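Local coordinates for regulatory protein YycH-like domain-containing protein (Eubacterium rectale, PDB 5COZ) that is of unknown function but is probably an exported, membrane-anchored lipoprotein with a domain resembling the regulatory protein YycH, at residues 19-25 / 275-281; 25-31 / 51-57; 224-229 / 239-243; 303-307 / 317-321. One frame throughout, in Å; residues are numbered along the deposited sequence. Where two conformers were deposited one is given.

Contact 1: residues 19-25 / 275-281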
loop_
_atom_site.group_PDB
_atom_site.type_symbol
_atom_site.label_atom_id
_atom_site.label_comp_id
_atom_site.label_asym_id
_atom_site.label_seq_id
_atom_site.Cartn_x
_atom_site.Cartn_y
_atom_site.Cartn_z
ATOM N N VAL A 19 -22.136 -16.266 0.903
ATOM C CA VAL A 19 -21.057 -15.280 0.979
ATOM C C VAL A 19 -21.592 -13.929 0.474
ATOM O O VAL A 19 -21.364 -12.894 1.120
ATOM C CB VAL A 19 -19.795 -15.755 0.205
ATOM C CG1 VAL A 19 -18.854 -14.593 -0.113
ATOM C CG2 VAL A 19 -19.057 -16.852 0.979
ATOM N N LEU A 20 -22.320 -13.924 -0.665
ATOM C CA LEU A 20 -22.900 -12.663 -1.146
ATOM C C LEU A 20 -23.794 -12.029 -0.106
ATOM O O LEU A 20 -23.695 -10.823 0.126
ATOM C CB LEU A 20 -23.695 -12.840 -2.449
ATOM C CG LEU A 20 -22.885 -13.048 -3.711
ATOM C CD1 LEU A 20 -23.807 -13.285 -4.900
ATOM C CD2 LEU A 20 -21.990 -11.845 -3.979
ATOM N N ASN A 21 -24.664 -12.829 0.541
ATOM C CA ASN A 21 -25.571 -12.313 1.557
ATOM C C ASN A 21 -24.796 -11.729 2.744
ATOM O O ASN A 21 -25.180 -10.674 3.264
ATOM C CB ASN A 21 -26.533 -13.396 2.022
ATOM C CG ASN A 21 -27.593 -12.881 2.957
ATOM O OD1 ASN A 21 -28.383 -11.995 2.613
ATOM N ND2 ASN A 21 -27.585 -13.378 4.178
ATOM N N SER A 22 -23.673 -12.372 3.135
ATOM C CA SER A 22 -22.839 -11.906 4.246
ATOM C C SER A 22 -22.211 -10.535 3.917
ATOM O O SER A 22 -21.936 -9.767 4.827
ATOM C CB SER A 22 -21.740 -12.917 4.574
ATOM O OG SER A 22 -20.627 -12.848 3.687
ATOM N N LEU A 23 -22.091 -10.211 2.614
ATOM C CA LEU A 23 -21.527 -8.932 2.198
ATOM C C LEU A 23 -22.591 -7.859 2.004
ATOM O O LEU A 23 -22.267 -6.751 1.561
ATOM C CB LEU A 23 -20.706 -9.085 0.907
ATOM C CG LEU A 23 -19.454 -9.936 1.057
ATOM C CD1 LEU A 23 -18.823 -10.162 -0.295
ATOM C CD2 LEU A 23 -18.443 -9.322 2.025
ATOM N N ASP A 24 -23.847 -8.161 2.388
ATOM C CA ASP A 24 -24.946 -7.222 2.210
ATOM C C ASP A 24 -25.415 -6.635 3.539
ATOM O O ASP A 24 -26.579 -6.250 3.682
ATOM C CB ASP A 24 -26.091 -7.950 1.489
ATOM C CG ASP A 24 -27.092 -7.053 0.777
ATOM O OD1 ASP A 24 -26.798 -5.836 0.601
ATOM O OD2 ASP A 24 -28.189 -7.543 0.448
ATOM N N GLU A 25 -24.516 -6.551 4.516
ATOM C CA GLU A 25 -24.853 -6.017 5.842
ATOM C C GLU A 25 -25.265 -4.534 5.772
ATOM O O GLU A 25 -24.603 -3.726 5.100
ATOM C CB GLU A 25 -23.647 -6.154 6.782
ATOM C CG GLU A 25 -23.385 -7.589 7.216
ATOM C CD GLU A 25 -24.391 -8.172 8.192
ATOM O OE1 GLU A 25 -25.230 -7.413 8.728
ATOM O OE2 GLU A 25 -24.316 -9.393 8.451
ATOM N N HIS A 275 -23.072 -1.717 -1.064
ATOM C CA HIS A 275 -22.536 -2.774 -0.216
ATOM C C HIS A 275 -21.594 -3.602 -1.075
ATOM O O HIS A 275 -21.796 -3.707 -2.293
ATOM C CB HIS A 275 -23.658 -3.666 0.333
ATOM C CG HIS A 275 -24.618 -2.964 1.250
ATOM N ND1 HIS A 275 -25.739 -3.617 1.726
ATOM C CD2 HIS A 275 -24.593 -1.711 1.760
ATOM C CE1 HIS A 275 -26.383 -2.740 2.486
ATOM N NE2 HIS A 275 -25.723 -1.593 2.575
ATOM N N PRO A 276 -20.610 -4.272 -0.474
ATOM C CA PRO A 276 -19.650 -5.015 -1.311
ATOM C C PRO A 276 -20.264 -6.255 -1.965
ATOM O O PRO A 276 -19.688 -6.776 -2.930
ATOM C CB PRO A 276 -18.499 -5.345 -0.355
ATOM C CG PRO A 276 -19.123 -5.286 1.048
ATOM C CD PRO A 276 -20.187 -4.211 0.948
ATOM N N SER A 277 -21.456 -6.702 -1.506
ATOM C CA SER A 277 -22.150 -7.802 -2.183
ATOM C C SER A 277 -22.394 -7.456 -3.656
ATOM O O SER A 277 -22.233 -8.316 -4.527
ATOM C CB SER A 277 -23.483 -8.096 -1.506
ATOM O OG SER A 277 -24.210 -6.891 -1.312
ATOM N N SER A 278 -22.815 -6.202 -3.916
ATOM C CA SER A 278 -23.137 -5.717 -5.262
ATOM C C SER A 278 -21.890 -5.734 -6.133
ATOM O O SER A 278 -21.945 -6.155 -7.278
ATOM C CB SER A 278 -23.715 -4.307 -5.200
ATOM O OG SER A 278 -24.883 -4.281 -4.392
ATOM N N ILE A 279 -20.751 -5.358 -5.553
ATOM C CA ILE A 279 -19.472 -5.352 -6.257
ATOM C C ILE A 279 -19.008 -6.771 -6.532
ATOM O O ILE A 279 -18.610 -7.058 -7.672
ATOM C CB ILE A 279 -18.436 -4.569 -5.437
ATOM C CG1 ILE A 279 -18.916 -3.130 -5.180
ATOM C CG2 ILE A 279 -17.034 -4.623 -6.097
ATOM C CD1 ILE A 279 -19.198 -2.290 -6.441
ATOM N N LEU A 280 -19.058 -7.668 -5.513
ATOM C CA LEU A 280 -18.576 -9.012 -5.750
ATOM C C LEU A 280 -19.405 -9.731 -6.820
ATOM O O LEU A 280 -18.810 -10.382 -7.677
ATOM C CB LEU A 280 -18.541 -9.833 -4.453
ATOM C CG LEU A 280 -18.038 -11.295 -4.644
ATOM C CD1 LEU A 280 -16.592 -11.324 -5.226
ATOM C CD2 LEU A 280 -18.097 -12.047 -3.329
ATOM N N SER A 281 -20.749 -9.628 -6.785
ATOM C CA SER A 281 -21.534 -10.327 -7.797
ATOM C C SER A 281 -21.224 -9.783 -9.212
ATOM O O SER A 281 -21.101 -10.573 -10.152
ATOM C CB SER A 281 -23.019 -10.234 -7.477
ATOM O OG SER A 281 -23.425 -8.881 -7.538
#

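Contact 2: residues 25-31 / 51-57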
loop_
_atom_site.group_PDB
_atom_site.type_symbol
_atom_site.label_atom_id
_atom_site.label_comp_id
_atom_site.label_asym_id
_atom_site.label_seq_id
_atom_site.Cartn_x
_atom_site.Cartn_y
_atom_site.Cartn_z
ATOM N N GLU A 25 -24.516 -6.551 4.516
ATOM C CA GLU A 25 -24.853 -6.017 5.842
ATOM C C GLU A 25 -25.265 -4.534 5.772
ATOM O O GLU A 25 -24.603 -3.726 5.100
ATOM C CB GLU A 25 -23.647 -6.154 6.782
ATOM C CG GLU A 25 -23.385 -7.589 7.216
ATOM C CD GLU A 25 -24.391 -8.172 8.192
ATOM O OE1 GLU A 25 -25.230 -7.413 8.728
ATOM O OE2 GLU A 25 -24.316 -9.393 8.451
ATOM N N GLU A 26 -26.343 -4.175 6.475
ATOM C CA GLU A 26 -26.829 -2.790 6.495
ATOM C C GLU A 26 -25.837 -1.872 7.227
ATOM O O GLU A 26 -25.793 -0.683 6.935
ATOM C CB GLU A 26 -28.249 -2.684 7.108
ATOM C CG GLU A 26 -28.355 -3.008 8.586
ATOM C CD GLU A 26 -29.723 -2.795 9.207
ATOM O OE1 GLU A 26 -30.715 -3.351 8.679
ATOM O OE2 GLU A 26 -29.797 -2.098 10.245
ATOM N N GLN A 27 -25.028 -2.429 8.162
ATOM C CA GLN A 27 -23.997 -1.692 8.889
ATOM C C GLN A 27 -22.646 -2.145 8.405
ATOM O O GLN A 27 -22.334 -3.344 8.440
ATOM C CB GLN A 27 -24.123 -1.878 10.402
ATOM C CG GLN A 27 -25.418 -1.266 10.932
ATOM C CD GLN A 27 -25.550 -1.401 12.424
ATOM O OE1 GLN A 27 -24.566 -1.568 13.153
ATOM N NE2 GLN A 27 -26.770 -1.292 12.912
ATOM N N ILE A 28 -21.845 -1.196 7.940
ATOM C CA ILE A 28 -20.536 -1.517 7.357
ATOM C C ILE A 28 -19.620 -2.260 8.360
ATOM O O ILE A 28 -18.884 -3.167 7.969
ATOM C CB ILE A 28 -19.873 -0.243 6.780
ATOM C CG1 ILE A 28 -18.778 -0.610 5.776
ATOM C CG2 ILE A 28 -19.337 0.693 7.887
ATOM C CD1 ILE A 28 -18.266 0.606 4.990
ATOM N N GLY A 29 -19.735 -1.907 9.630
ATOM C CA GLY A 29 -18.949 -2.512 10.697
ATOM C C GLY A 29 -19.307 -3.956 10.975
ATOM O O GLY A 29 -18.540 -4.651 11.647
ATOM N N LYS A 30 -20.425 -4.453 10.406
ATOM C CA LYS A 30 -20.844 -5.848 10.600
ATOM C C LYS A 30 -20.444 -6.778 9.440
ATOM O O LYS A 30 -20.675 -7.989 9.507
ATOM C CB LYS A 30 -22.348 -5.921 10.858
ATOM C CG LYS A 30 -22.677 -5.399 12.266
ATOM C CD LYS A 30 -24.174 -5.412 12.606
ATOM C CE LYS A 30 -24.849 -6.768 12.557
ATOM N NZ LYS A 30 -24.113 -7.807 13.332
ATOM N N LEU A 31 -19.792 -6.226 8.399
ATOM C CA LEU A 31 -19.308 -7.066 7.302
ATOM C C LEU A 31 -18.253 -7.988 7.841
ATOM O O LEU A 31 -17.530 -7.619 8.773
ATOM C CB LEU A 31 -18.689 -6.188 6.188
ATOM C CG LEU A 31 -19.651 -5.301 5.411
ATOM C CD1 LEU A 31 -18.860 -4.255 4.622
ATOM C CD2 LEU A 31 -20.535 -6.126 4.443
ATOM N N ILE A 51 -12.737 -2.664 5.018
ATOM C CA ILE A 51 -13.495 -1.407 5.053
ATOM C C ILE A 51 -12.779 -0.427 5.999
ATOM O O ILE A 51 -13.260 0.682 6.233
ATOM C CB ILE A 51 -15.019 -1.566 5.328
ATOM C CG1 ILE A 51 -15.337 -2.342 6.622
ATOM C CG2 ILE A 51 -15.646 -2.257 4.116
ATOM C CD1 ILE A 51 -15.283 -1.483 7.898
ATOM N N TRP A 52 -11.633 -0.862 6.561
ATOM C CA TRP A 52 -10.706 0.017 7.285
ATOM C C TRP A 52 -11.440 0.696 8.439
ATOM O O TRP A 52 -12.131 -0.002 9.183
ATOM C CB TRP A 52 -10.049 0.999 6.279
ATOM C CG TRP A 52 -9.459 0.275 5.095
ATOM C CD1 TRP A 52 -10.016 0.137 3.851
ATOM C CD2 TRP A 52 -8.200 -0.418 5.052
ATOM N NE1 TRP A 52 -9.173 -0.596 3.031
ATOM C CE2 TRP A 52 -8.060 -0.962 3.752
ATOM C CE3 TRP A 52 -7.215 -0.704 6.015
ATOM C CZ2 TRP A 52 -6.947 -1.727 3.376
ATOM C CZ3 TRP A 52 -6.099 -1.442 5.637
ATOM C CH2 TRP A 52 -5.991 -1.976 4.345
ATOM N N ASP A 53 -11.317 2.027 8.588
ATOM C CA ASP A 53 -11.954 2.700 9.706
ATOM C C ASP A 53 -13.206 3.474 9.276
ATOM O O ASP A 53 -13.652 4.379 9.992
ATOM C CB ASP A 53 -10.930 3.633 10.386
ATOM C CG ASP A 53 -9.712 2.892 10.919
ATOM O OD1 ASP A 53 -9.840 1.703 11.258
ATOM O OD2 ASP A 53 -8.638 3.499 10.990
ATOM N N ALA A 54 -13.840 3.058 8.153
ATOM C CA ALA A 54 -15.071 3.707 7.712
ATOM C C ALA A 54 -16.179 3.502 8.745
ATOM O O ALA A 54 -16.315 2.394 9.268
ATOM C CB ALA A 54 -15.505 3.112 6.380
ATOM N N THR A 55 -16.926 4.570 9.071
ATOM C CA THR A 55 -17.931 4.458 10.123
ATOM C C THR A 55 -19.320 4.178 9.576
ATOM O O THR A 55 -20.227 3.860 10.349
ATOM C CB THR A 55 -17.967 5.721 10.988
ATOM O OG1 THR A 55 -18.253 6.837 10.156
ATOM C CG2 THR A 55 -16.663 5.958 11.747
ATOM N N SER A 56 -19.497 4.285 8.251
ATOM C CA SER A 56 -20.782 4.018 7.632
ATOM C C SER A 56 -20.608 3.928 6.143
ATOM O O SER A 56 -19.501 4.123 5.630
ATOM C CB SER A 56 -21.804 5.100 7.986
ATOM O OG SER A 56 -21.599 6.252 7.196
ATOM N N TYR A 57 -21.718 3.663 5.440
ATOM C CA TYR A 57 -21.691 3.631 3.978
ATOM C C TYR A 57 -21.865 5.031 3.372
ATOM O O TYR A 57 -21.831 5.168 2.147
ATOM C CB TYR A 57 -22.773 2.701 3.442
ATOM C CG TYR A 57 -22.548 1.228 3.708
ATOM C CD1 TYR A 57 -21.563 0.516 3.028
ATOM C CD2 TYR A 57 -23.364 0.529 4.591
ATOM C CE1 TYR A 57 -21.416 -0.867 3.198
ATOM C CE2 TYR A 57 -23.227 -0.845 4.775
ATOM C CZ TYR A 57 -22.253 -1.542 4.072
ATOM O OH TYR A 57 -22.152 -2.911 4.202
#

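Contact 3: residues 224-229 / 239-243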
loop_
_atom_site.group_PDB
_atom_site.type_symbol
_atom_site.label_atom_id
_atom_site.label_comp_id
_atom_site.label_asym_id
_atom_site.label_seq_id
_atom_site.Cartn_x
_atom_site.Cartn_y
_atom_site.Cartn_z
ATOM N N PRO A 224 -8.386 4.602 3.385
ATOM C CA PRO A 224 -7.043 4.858 2.861
ATOM C C PRO A 224 -7.047 5.352 1.426
ATOM O O PRO A 224 -7.898 4.926 0.623
ATOM C CB PRO A 224 -6.355 3.487 2.951
ATOM C CG PRO A 224 -7.478 2.499 2.728
ATOM C CD PRO A 224 -8.681 3.157 3.459
ATOM N N TYR A 225 -6.051 6.171 1.077
ATOM C CA TYR A 225 -5.867 6.467 -0.337
ATOM C C TYR A 225 -5.526 5.163 -1.051
ATOM O O TYR A 225 -4.988 4.211 -0.452
ATOM C CB TYR A 225 -4.760 7.514 -0.594
ATOM C CG TYR A 225 -4.823 8.702 0.310
ATOM C CD1 TYR A 225 -5.878 9.601 0.237
ATOM C CD2 TYR A 225 -3.789 8.969 1.205
ATOM C CE1 TYR A 225 -5.955 10.700 1.110
ATOM C CE2 TYR A 225 -3.849 10.053 2.068
ATOM C CZ TYR A 225 -4.955 10.890 2.038
ATOM O OH TYR A 225 -4.960 11.981 2.854
ATOM N N SER A 226 -5.843 5.128 -2.323
ATOM C CA SER A 226 -5.763 3.943 -3.149
ATOM C C SER A 226 -4.427 3.193 -3.063
ATOM O O SER A 226 -3.343 3.804 -3.149
ATOM C CB SER A 226 -6.046 4.348 -4.590
ATOM O OG SER A 226 -5.744 3.310 -5.504
ATOM N N ARG A 227 -4.540 1.867 -2.919
ATOM C CA ARG A 227 -3.425 0.922 -2.912
ATOM C C ARG A 227 -3.274 0.257 -4.281
ATOM O O ARG A 227 -2.536 -0.707 -4.415
ATOM C CB ARG A 227 -3.626 -0.121 -1.818
ATOM C CG ARG A 227 -3.497 0.510 -0.425
ATOM C CD ARG A 227 -4.297 -0.257 0.606
ATOM N NE ARG A 227 -3.853 -1.632 0.838
ATOM C CZ ARG A 227 -4.611 -2.718 0.644
ATOM N NH1 ARG A 227 -5.781 -2.619 0.029
ATOM N NH2 ARG A 227 -4.184 -3.915 1.037
ATOM N N CYS A 228 -3.945 0.802 -5.303
ATOM C CA CYS A 228 -3.842 0.306 -6.649
ATOM C C CYS A 228 -2.465 0.597 -7.237
ATOM O O CYS A 228 -1.905 1.673 -7.025
ATOM C CB CYS A 228 -4.914 0.945 -7.533
ATOM S SG CYS A 228 -6.574 0.352 -7.200
ATOM N N PRO A 229 -2.024 -0.264 -8.144
ATOM C CA PRO A 229 -0.841 0.063 -8.965
ATOM C C PRO A 229 -1.063 1.324 -9.814
ATOM O O PRO A 229 -2.201 1.756 -10.047
ATOM C CB PRO A 229 -0.763 -1.136 -9.927
ATOM C CG PRO A 229 -1.374 -2.273 -9.145
ATOM C CD PRO A 229 -2.551 -1.609 -8.444
ATOM N N ASN A 239 0.116 7.776 -10.493
ATOM C CA ASN A 239 -0.256 7.424 -9.121
ATOM C C ASN A 239 0.592 6.244 -8.660
ATOM O O ASN A 239 1.251 5.564 -9.465
ATOM C CB ASN A 239 -1.752 7.088 -9.029
ATOM C CG ASN A 239 -2.128 5.905 -9.888
ATOM O OD1 ASN A 239 -2.095 5.985 -11.134
ATOM N ND2 ASN A 239 -2.386 4.766 -9.263
ATOM N N GLN A 240 0.642 6.055 -7.358
ATOM C CA GLN A 240 1.379 4.926 -6.815
ATOM C C GLN A 240 0.644 4.370 -5.636
ATOM O O GLN A 240 -0.258 5.016 -5.090
ATOM C CB GLN A 240 2.807 5.308 -6.428
ATOM C CG GLN A 240 2.863 6.261 -5.289
ATOM C CD GLN A 240 4.221 6.912 -5.232
ATOM O OE1 GLN A 240 4.497 7.879 -5.957
ATOM N NE2 GLN A 240 5.076 6.417 -4.341
ATOM N N GLU A 241 1.069 3.169 -5.218
ATOM C CA GLU A 241 0.422 2.503 -4.105
ATOM C C GLU A 241 0.614 3.277 -2.817
ATOM O O GLU A 241 1.742 3.656 -2.444
ATOM C CB GLU A 241 0.965 1.093 -3.939
ATOM C CG GLU A 241 0.683 0.203 -5.149
ATOM C CD GLU A 241 1.586 -1.020 -5.203
ATOM O OE1 GLU A 241 1.299 -2.002 -4.490
ATOM O OE2 GLU A 241 2.644 -0.936 -5.858
ATOM N N ASN A 242 -0.503 3.557 -2.151
ATOM C CA ASN A 242 -0.474 4.298 -0.902
ATOM C C ASN A 242 -0.054 3.406 0.264
ATOM O O ASN A 242 -0.919 2.802 0.916
ATOM C CB ASN A 242 -1.844 4.892 -0.619
ATOM C CG ASN A 242 -1.912 5.588 0.693
ATOM O OD1 ASN A 242 -1.061 6.422 1.009
ATOM N ND2 ASN A 242 -2.937 5.274 1.474
ATOM N N HIS A 243 1.238 3.335 0.537
ATOM C CA HIS A 243 1.702 2.649 1.733
ATOM C C HIS A 243 2.870 3.414 2.309
ATOM O O HIS A 243 3.798 3.808 1.598
ATOM C CB HIS A 243 2.057 1.126 1.540
ATOM C CG HIS A 243 2.830 0.793 0.298
ATOM N ND1 HIS A 243 2.376 -0.173 -0.590
ATOM C CD2 HIS A 243 4.020 1.256 -0.151
ATOM C CE1 HIS A 243 3.289 -0.258 -1.539
ATOM N NE2 HIS A 243 4.304 0.564 -1.318
HETATM O O HOH W 1 -3.176 6.466 -3.935
HETATM O O HOH W 2 -0.865 -2.191 -2.969
HETATM O O HOH W 3 -2.744 4.185 -6.416
#

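Contact 4: residues 303-307 / 317-321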
loop_
_atom_site.group_PDB
_atom_site.type_symbol
_atom_site.label_atom_id
_atom_site.label_comp_id
_atom_site.label_asym_id
_atom_site.label_seq_id
_atom_site.Cartn_x
_atom_site.Cartn_y
_atom_site.Cartn_z
ATOM N N LEU A 303 -12.361 -0.988 0.287
ATOM C CA LEU A 303 -12.921 0.352 0.124
ATOM C C LEU A 303 -11.770 1.340 0.216
ATOM O O LEU A 303 -11.070 1.353 1.236
ATOM C CB LEU A 303 -13.983 0.630 1.206
ATOM C CG LEU A 303 -14.510 2.047 1.271
ATOM C CD1 LEU A 303 -15.221 2.432 -0.060
ATOM C CD2 LEU A 303 -15.479 2.170 2.483
ATOM N N GLU A 304 -11.557 2.128 -0.838
ATOM C CA GLU A 304 -10.413 3.032 -0.862
ATOM C C GLU A 304 -10.807 4.370 -1.435
ATOM O O GLU A 304 -11.847 4.496 -2.069
ATOM C CB GLU A 304 -9.247 2.432 -1.688
ATOM C CG GLU A 304 -8.892 1.025 -1.207
ATOM C CD GLU A 304 -7.727 0.351 -1.897
ATOM O OE1 GLU A 304 -7.185 0.940 -2.859
ATOM O OE2 GLU A 304 -7.422 -0.817 -1.549
ATOM N N TYR A 305 -9.948 5.382 -1.239
ATOM C CA TYR A 305 -10.154 6.683 -1.852
ATOM C C TYR A 305 -9.203 6.827 -3.022
ATOM O O TYR A 305 -7.978 6.864 -2.837
ATOM C CB TYR A 305 -9.869 7.803 -0.832
ATOM C CG TYR A 305 -11.073 8.343 -0.099
ATOM C CD1 TYR A 305 -12.211 8.757 -0.789
ATOM C CD2 TYR A 305 -11.044 8.538 1.276
ATOM C CE1 TYR A 305 -13.288 9.357 -0.127
ATOM C CE2 TYR A 305 -12.110 9.147 1.949
ATOM C CZ TYR A 305 -13.225 9.562 1.242
ATOM O OH TYR A 305 -14.259 10.181 1.907
HETATM N N MSE A 306 -9.763 6.959 -4.222
HETATM C CA MSE A 306 -8.930 7.145 -5.405
HETATM C C MSE A 306 -8.800 8.635 -5.697
HETATM O O MSE A 306 -9.764 9.389 -5.533
HETATM C CB MSE A 306 -9.517 6.415 -6.611
HETATM C CG MSE A 306 -8.618 6.532 -7.832
HETATM SE SE MSE A 306 -9.068 5.227 -9.186
HETATM C CE MSE A 306 -8.168 3.725 -8.426
ATOM N N LEU A 307 -7.589 9.031 -6.102
ATOM C CA LEU A 307 -7.339 10.399 -6.510
ATOM C C LEU A 307 -7.319 10.532 -8.007
ATOM O O LEU A 307 -6.721 9.703 -8.712
ATOM C CB LEU A 307 -6.033 10.896 -5.968
ATOM C CG LEU A 307 -5.924 10.980 -4.467
ATOM C CD1 LEU A 307 -4.868 11.836 -4.167
ATOM C CD2 LEU A 307 -7.105 11.666 -3.840
ATOM N N ILE A 317 -11.077 13.482 -4.966
ATOM C CA ILE A 317 -10.935 12.279 -4.140
ATOM C C ILE A 317 -12.307 11.622 -4.067
ATOM O O ILE A 317 -13.278 12.287 -3.679
ATOM C CB ILE A 317 -10.319 12.592 -2.755
ATOM C CG1 ILE A 317 -10.122 11.308 -1.936
ATOM C CG2 ILE A 317 -11.070 13.690 -1.942
ATOM C CD1 ILE A 317 -9.245 11.491 -0.691
ATOM N N LYS A 318 -12.408 10.352 -4.536
ATOM C CA LYS A 318 -13.720 9.706 -4.600
ATOM C C LYS A 318 -13.580 8.285 -4.133
ATOM O O LYS A 318 -12.540 7.657 -4.399
ATOM C CB LYS A 318 -14.257 9.714 -6.053
ATOM C CG LYS A 318 -14.474 11.148 -6.587
ATOM C CD LYS A 318 -15.062 11.161 -7.998
ATOM C CE LYS A 318 -16.534 10.774 -7.993
ATOM N NZ LYS A 318 -17.089 10.646 -9.373
ATOM N N PRO A 319 -14.601 7.724 -3.469
ATOM C CA PRO A 319 -14.463 6.341 -3.000
ATOM C C PRO A 319 -14.628 5.344 -4.128
ATOM O O PRO A 319 -15.469 5.520 -5.037
ATOM C CB PRO A 319 -15.612 6.191 -1.990
ATOM C CG PRO A 319 -16.688 7.147 -2.513
ATOM C CD PRO A 319 -15.885 8.324 -3.035
ATOM N N VAL A 320 -13.850 4.276 -4.029
ATOM C CA VAL A 320 -13.897 3.164 -4.966
ATOM C C VAL A 320 -13.898 1.858 -4.184
ATOM O O VAL A 320 -13.361 1.785 -3.069
ATOM C CB VAL A 320 -12.697 3.185 -5.985
ATOM C CG1 VAL A 320 -12.796 4.397 -6.899
ATOM C CG2 VAL A 320 -11.324 3.127 -5.295
ATOM N N TRP A 321 -14.471 0.813 -4.792
ATOM C CA TRP A 321 -14.293 -0.561 -4.345
ATOM C C TRP A 321 -13.269 -1.208 -5.262
ATOM O O TRP A 321 -13.456 -1.180 -6.488
ATOM C CB TRP A 321 -15.612 -1.338 -4.403
ATOM C CG TRP A 321 -16.568 -1.039 -3.296
ATOM C CD1 TRP A 321 -17.765 -0.392 -3.402
ATOM C CD2 TRP A 321 -16.472 -1.495 -1.940
ATOM N NE1 TRP A 321 -18.413 -0.387 -2.180
ATOM C CE2 TRP A 321 -17.653 -1.082 -1.275
ATOM C CE3 TRP A 321 -15.498 -2.206 -1.218
ATOM C CZ2 TRP A 321 -17.896 -1.365 0.077
ATOM C CZ3 TRP A 321 -15.743 -2.503 0.124
ATOM C CH2 TRP A 321 -16.924 -2.077 0.759
#

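Contact 1: residues 19-25 / 275-281
His275, just ahead of helix 276-288, donates from ND1 to Asp24 OD1 (2.7 Å, N-H...acceptor angle 154°), a His-carboxylate hydrogen bond in which the acid lies near the imidazole plane; over one ring face sits Glu25 O, 3.3 Å from His275 CE1. Pro276 follows with its ring against Leu23, Pro276 CG to Leu23 CB at 4.1 Å and Pro276 CD to Leu23 O at 3.3 Å. At Ser277 the two backbones are nearest, CA to CA 4.6 Å from Leu23, and Ser277 N donates to Leu23 O (3.2 Å, 140°). Leu23 is the first residue after helix 16-22 to leave helical phi/psi, and its carbonyl thereby accepts an amide of helix 276-288, joining the end of one helix to the other. Farther on, Leu280 CD2 receives Leu23 CD1 at 3.6 Å, Leu20 CD2 at 4.0 Å and Val19 CG1 at 4.2 Å, while Ile35 of strand 34-40 touches Val19, Leu23 and Leu280. Ser281 meets Leu20, CB to CD2 at 4.0 Å.

Contact 2: residues 25-31 / 51-57
Ile28 sits over one face of the Tyr57 ring: its CB stands 3.8 Å from the ring centroid and only 11° off the normal, a CH-pi contact, and its CG1 reaches Tyr57 CE1 at 3.7 Å. The same side chain fills the space between the ring and the turn before it. Ile28 CG1 lies 3.9 Å from Ile51 CB, Ile28 CD1 4.0 Å from Ala54 CB, and Ile28 CG2 3.6 Å from the backbone N of Ser56. Ile51 and Ala54 are the ends of a type II' beta turn, closed by Ala54 N donating to Ile51 O (3.1 Å) in the loop between strands 43-50 and 58-66, and both meet Ile28. Ile28 itself opens the 3-10 segment 28-30, which directs Leu31 back to the contact: Leu31 CD1 meets Ile51 CG2 at 3.8 Å and Tyr57 OH at 3.6 Å. Leu303 of strand 295-311 touches Ile28 and Ala54, tying the two loops to the mixed sheet. One hydrogen bond lies at the edge of the apolar patch, Tyr57 OH donating to Glu25 O at 2.7 Å, with that oxygen near the ring plane. Because the acceptor is a main-chain carbonyl, the bond ties the ring to the backbone at Glu25 and does not involve its side chain, while close apolar packing supplies the rest of the contact.

Contact 3: residues 224-229 / 239-243
Three direct hydrogen bonds join the segments, all donated by residues of 239-243 to main-chain carbonyls of 224-229. Asn242 makes two, from N to Ser226 O (3.0 Å, N-H...acceptor angle 147°) and from ND2 to Tyr225 O (3.0 Å, 140°); ND2 also serves Pro218 O. Asn239 ND2 gives the third, to Pro229 O (3.1 Å, 148°), while its OD1 accepts from Asn231 N. Water 3 accepts from Asn239 ND2 at 2.9 Å and lies 2.7 Å from Cys228 O; water 2 lies 2.7 Å from both Arg227 O and Glu241 OE1, which also accepts from Tyr145 N. Ser226 OG accepts from Cys228 N (3.1 Å), an ST turn, and Asn242 centres an inverse gamma turn. Glu241 CG packs 3.4 Å from Arg227 O, while the Arg227 guanidinium turns to salt bridges with Glu188, Glu300 and Glu304. The paired loops flank helix 232-235. One main-chain amide, two side-chain amides and water thus serve the carbonyls of 224-229, while Asn242 O is buried without a partner.

Contact 4: residues 303-307 / 317-321
Strands 303-307 and 317-321 run antiparallel within one beta hairpin, their short axes 4.5 Å apart at closest approach and 138° between directions, a marked twist. Two hydrogen-bonded pairs carry the ladder: Glu304 N to Val320 O (2.9 Å) with Val320 N to Glu304 O (2.8 Å), and Met306 N to Lys318 O (2.9 Å) with Lys318 N to Met306 O (3.0 Å). Tyr305 and Pro319 form the non-hydrogen-bonded pair between them, CA to CA 4.5 Å, so the proline, which lacks an amide proton, costs this ladder no bond. On the Tyr305 face, Leu303 CB lies 4.0 Å from the centroid of the six-membered ring of Trp321, and Ile317 CD1 4.1 Å from that of Tyr305, both CH-pi contacts. On the opposite face, selenomethionine Met306 CB touches Val320 CG1 (3.9 Å), while Glu304 turns its carboxylate to Arg227, Ser302 and Tyr324. The ladder thus carries an aromatic and aliphatic layer on the Tyr305 face, and on the other an apolar Met306-Val320 contact beside the buried, paired Glu304.

How the contacts relate
Contacts 3 and 4 are buried, with centres 10 Å apart; contacts 1 and 2 are partly buried, lie farther from the chain's centre and share Glu25. Only contact 4 is a strand ladder. Contact 3 joins irregular loops through amides and water, yet Pro224 O and Ser226 N lie 2.8 Å from Tyr305 N and Tyr305 O, respectively, probable hydrogen bonds that seat one of its loops on the hairpin. Contacts 1 and 2 meet where His275 CD2 comes 3.3 Å from Tyr57 CZ; contact 1 sets two clear hydrogen bonds beside leucine packing, contact 2 one beside isoleucine packing. Trp321 of contact 4 reaches both, with CD1 3.5 Å from Ile279 CG1 and CH2 3.6 Å from Ile51 CG2.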